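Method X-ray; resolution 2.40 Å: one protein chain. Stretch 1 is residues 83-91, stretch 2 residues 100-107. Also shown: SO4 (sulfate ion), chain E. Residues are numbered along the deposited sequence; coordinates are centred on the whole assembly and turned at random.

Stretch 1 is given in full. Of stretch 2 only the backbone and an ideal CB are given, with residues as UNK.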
# COMPACT_ATOMS: atom_id res chain seq x y z
N ALA A 83 8.38 -2.67 15.69
CA ALA A 83 9.43 -1.65 15.94
C ALA A 83 9.16 -0.40 15.14
O ALA A 83 8.89 -0.49 13.97
CB ALA A 83 10.73 -2.15 15.59
N ARG A 84 9.26 0.78 15.75
CA ARG A 84 9.23 2.00 14.94
C ARG A 84 10.66 2.44 14.61
O ARG A 84 11.64 1.87 15.12
CB ARG A 84 8.41 3.09 15.63
CG ARG A 84 6.85 2.85 15.58
CD ARG A 84 6.07 4.18 15.29
NE ARG A 84 6.33 5.20 16.32
CZ ARG A 84 6.36 6.51 16.10
NH1 ARG A 84 6.15 7.01 14.87
NH2 ARG A 84 6.60 7.34 17.12
N SER A 85 10.79 3.45 13.75
CA SER A 85 12.09 3.99 13.41
C SER A 85 12.82 4.45 14.69
O SER A 85 12.23 5.01 15.62
CB SER A 85 11.94 5.15 12.41
OG SER A 85 10.88 6.03 12.86
N ARG A 86 14.10 4.17 14.75
CA ARG A 86 14.88 4.46 15.93
C ARG A 86 14.53 3.68 17.21
O ARG A 86 15.15 3.95 18.20
CB ARG A 86 14.90 5.99 16.18
CG ARG A 86 15.49 6.80 14.97
CD ARG A 86 15.12 8.32 14.91
NE ARG A 86 13.75 8.66 14.45
CZ ARG A 86 12.72 8.94 15.26
NH1 ARG A 86 12.88 8.92 16.57
NH2 ARG A 86 11.52 9.26 14.76
N ASP A 87 13.58 2.72 17.24
CA ASP A 87 13.41 1.88 18.47
C ASP A 87 14.69 1.08 18.70
O ASP A 87 15.31 0.63 17.74
CB ASP A 87 12.28 0.84 18.35
CG ASP A 87 10.84 1.42 18.55
OD1 ASP A 87 10.65 2.50 19.13
OD2 ASP A 87 9.88 0.77 18.11
N THR A 88 15.11 0.90 19.95
CA THR A 88 16.22 -0.01 20.16
C THR A 88 15.69 -1.41 20.51
O THR A 88 14.51 -1.56 20.81
CB THR A 88 17.24 0.50 21.26
OG1 THR A 88 16.67 0.32 22.55
CG2 THR A 88 17.66 1.91 21.04
N LEU A 89 16.55 -2.42 20.46
CA LEU A 89 16.14 -3.79 20.69
C LEU A 89 16.92 -4.32 21.86
O LEU A 89 18.14 -4.18 21.93
CB LEU A 89 16.45 -4.67 19.48
CG LEU A 89 16.40 -6.23 19.56
CD1 LEU A 89 15.09 -6.70 20.04
CD2 LEU A 89 16.72 -6.91 18.20
N VAL A 90 16.21 -4.96 22.78
CA VAL A 90 16.85 -5.63 23.89
C VAL A 90 16.46 -7.09 23.87
O VAL A 90 15.26 -7.40 23.87
CB VAL A 90 16.35 -5.15 25.27
CG1 VAL A 90 17.10 -5.91 26.42
CG2 VAL A 90 16.43 -3.63 25.44
N LEU A 91 17.45 -7.96 23.89
CA LEU A 91 17.19 -9.37 24.12
C LEU A 91 17.77 -9.78 25.47
O LEU A 91 18.94 -9.53 25.77
CB LEU A 91 17.79 -10.21 23.02
CG LEU A 91 17.42 -9.83 21.58
CD1 LEU A 91 18.38 -10.59 20.60
CD2 LEU A 91 15.98 -10.18 21.31
N UNK A 100 13.07 -12.73 26.91
CA UNK A 100 12.44 -11.45 27.05
C UNK A 100 12.90 -10.48 25.92
O UNK A 100 14.13 -10.32 25.68
CB UNK A 100 12.75 -10.87 28.43
N UNK A 101 11.92 -9.85 25.24
CA UNK A 101 12.20 -8.95 24.11
C UNK A 101 11.66 -7.56 24.38
O UNK A 101 10.46 -7.36 24.64
CB UNK A 101 11.60 -9.50 22.82
N UNK A 102 12.52 -6.57 24.31
CA UNK A 102 12.08 -5.24 24.57
C UNK A 102 12.22 -4.33 23.39
O UNK A 102 13.16 -4.44 22.62
CB UNK A 102 12.85 -4.66 25.76
N UNK A 103 11.28 -3.40 23.26
CA UNK A 103 11.33 -2.40 22.17
C UNK A 103 11.30 -1.04 22.83
O UNK A 103 10.31 -0.67 23.46
CB UNK A 103 10.18 -2.56 21.18
N UNK A 104 12.40 -0.30 22.75
CA UNK A 104 12.49 0.91 23.56
C UNK A 104 12.45 2.14 22.68
O UNK A 104 13.35 2.36 21.86
CB UNK A 104 13.77 0.91 24.40
N UNK A 105 11.39 2.94 22.83
CA UNK A 105 11.22 4.17 22.05
C UNK A 105 10.58 5.27 22.89
O UNK A 105 11.04 5.54 24.00
CB UNK A 105 10.37 3.90 20.81
N UNK A 106 9.56 5.94 22.36
CA UNK A 106 8.77 6.87 23.19
C UNK A 106 8.04 6.14 24.34
O UNK A 106 7.90 6.69 25.43
CB UNK A 106 7.75 7.61 22.32
N UNK A 107 7.59 4.91 24.06
CA UNK A 107 7.26 3.91 25.10
C UNK A 107 8.27 2.71 25.10
O UNK A 107 9.07 2.54 24.17
CB UNK A 107 5.84 3.39 24.88
S SO4 E . 16.17 2.76 12.19
O1 SO4 E . 16.85 1.50 12.05
O2 SO4 E . 14.90 2.60 12.90
O3 SO4 E . 17.12 3.55 12.99
O4 SO4 E . 15.89 3.38 10.88

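Residues 88-91 and 100-104 form antiparallel strands, their N-to-C directions 163° apart, and the CA-to-CB directions at positions 101 to 104 alternate between the face of Leu 89 and Leu 91 and that of Thr 88 and Val 90.

At position 100 the CB points sideways and meets no atom of stretch 1 within 5.5 Å, so stretch 1 sets little limit on size or polarity. The residue is Glu 100; its backbone O receives a CA-H...O contact from Leu 91 CA at 3.6 Å.

Position 101 pairs with Leu 91, on the face shared with Leu 89. Its ideal CB lies 4.7 Å from Leu 91 CD2 and 5.3 Å from Leu 89 CD1, an apolar setting that favours valine, isoleucine or leucine. Val 101 CG1 lies 4.0 Å from Leu 89 CD1, and both CG1 and CG2 of Val 101 come to 4.4 Å from Leu 91 CD2.

Position 102 is held by two backbone hydrogen bonds to Val 90, with its N 2.9 Å from Val 90 O and its O 3.1 Å from Val 90 N. Its phi/psi of -117/145 is ordinary for a strand and does not call for glycine, though proline would lose the N-H that Val 90 O receives. An ideal CB would sit just 3.6 Å from Val 90 CB, so a small residue, alanine or glycine, fits most easily. It is Gly 102.

Position 103 returns to the face of Leu 89. Its CB would lie 4.5 Å from Asp 87 OD2 but also 5.4 Å from Ala 83 CA; a polar residue could address the carboxylate, an aliphatic one the alanine. Leu 103 takes the second course, CD1 lying 4.0 Å from Ala 83 N and CD2 4.4 Å from Ala 83 CB.

At position 104, backbone hydrogen bonds to Thr 88 fix a CB that lies 3.5 Å from Thr 88 OG1 and 5.4 Å from Val 90 CG2. A threonine could suit the hydroxyl, whereas a longer aliphatic chain could reach the valine. Leu 104 does so, with CD1 3.7 Å from Val 90 CG2.

Position 105 allows little choice: an ideal CB would clash with Asp 87 OD1 at 2.2 Å, and phi/psi of -143/-132 is typical of glycine. With Gly 105, CA approaches Asp 87 OD1 to 3.4 Å.

The CB of position 106 points sideways, 5.3 Å from Arg 84 NH2, which invites an acidic or neutral polar side chain. Asp 106 places OD2 3.6 Å from Arg 84 NH2, a salt bridge at the guanidinium edge.

Position 107 is out of reach of stretch 1, which imposes no preference. Glu 107 binds elsewhere in the structure.

Stretch 2 (100-107) EVGLLGDE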
# COMPACT_ATOMS: atom_id res chain seq x y z
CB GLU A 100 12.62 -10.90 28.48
CG GLU A 100 12.10 -9.50 28.66
CD GLU A 100 11.94 -9.12 30.13
OE1 GLU A 100 12.81 -9.56 30.97
OE2 GLU A 100 10.96 -8.38 30.44
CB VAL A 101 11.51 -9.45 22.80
CG1 VAL A 101 11.87 -8.56 21.57
CG2 VAL A 101 11.80 -10.91 22.54
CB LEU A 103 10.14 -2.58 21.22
CG LEU A 103 10.04 -3.89 20.40
CD1 LEU A 103 8.76 -3.88 19.52
CD2 LEU A 103 11.22 -4.07 19.49
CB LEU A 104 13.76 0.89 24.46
CG LEU A 104 14.13 -0.46 25.15
CD1 LEU A 104 15.15 -0.26 26.25
CD2 LEU A 104 12.97 -1.21 25.71
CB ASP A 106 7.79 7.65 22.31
CG ASP A 106 8.50 8.51 21.27
OD1 ASP A 106 9.65 8.97 21.54
OD2 ASP A 106 7.92 8.70 20.16
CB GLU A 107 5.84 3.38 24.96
CG GLU A 107 4.77 4.43 24.71
CD GLU A 107 4.76 4.91 23.24
OE1 GLU A 107 4.66 6.16 22.98
OE2 GLU A 107 4.83 4.00 22.35
O HOH W 1 8.22 3.70 20.21
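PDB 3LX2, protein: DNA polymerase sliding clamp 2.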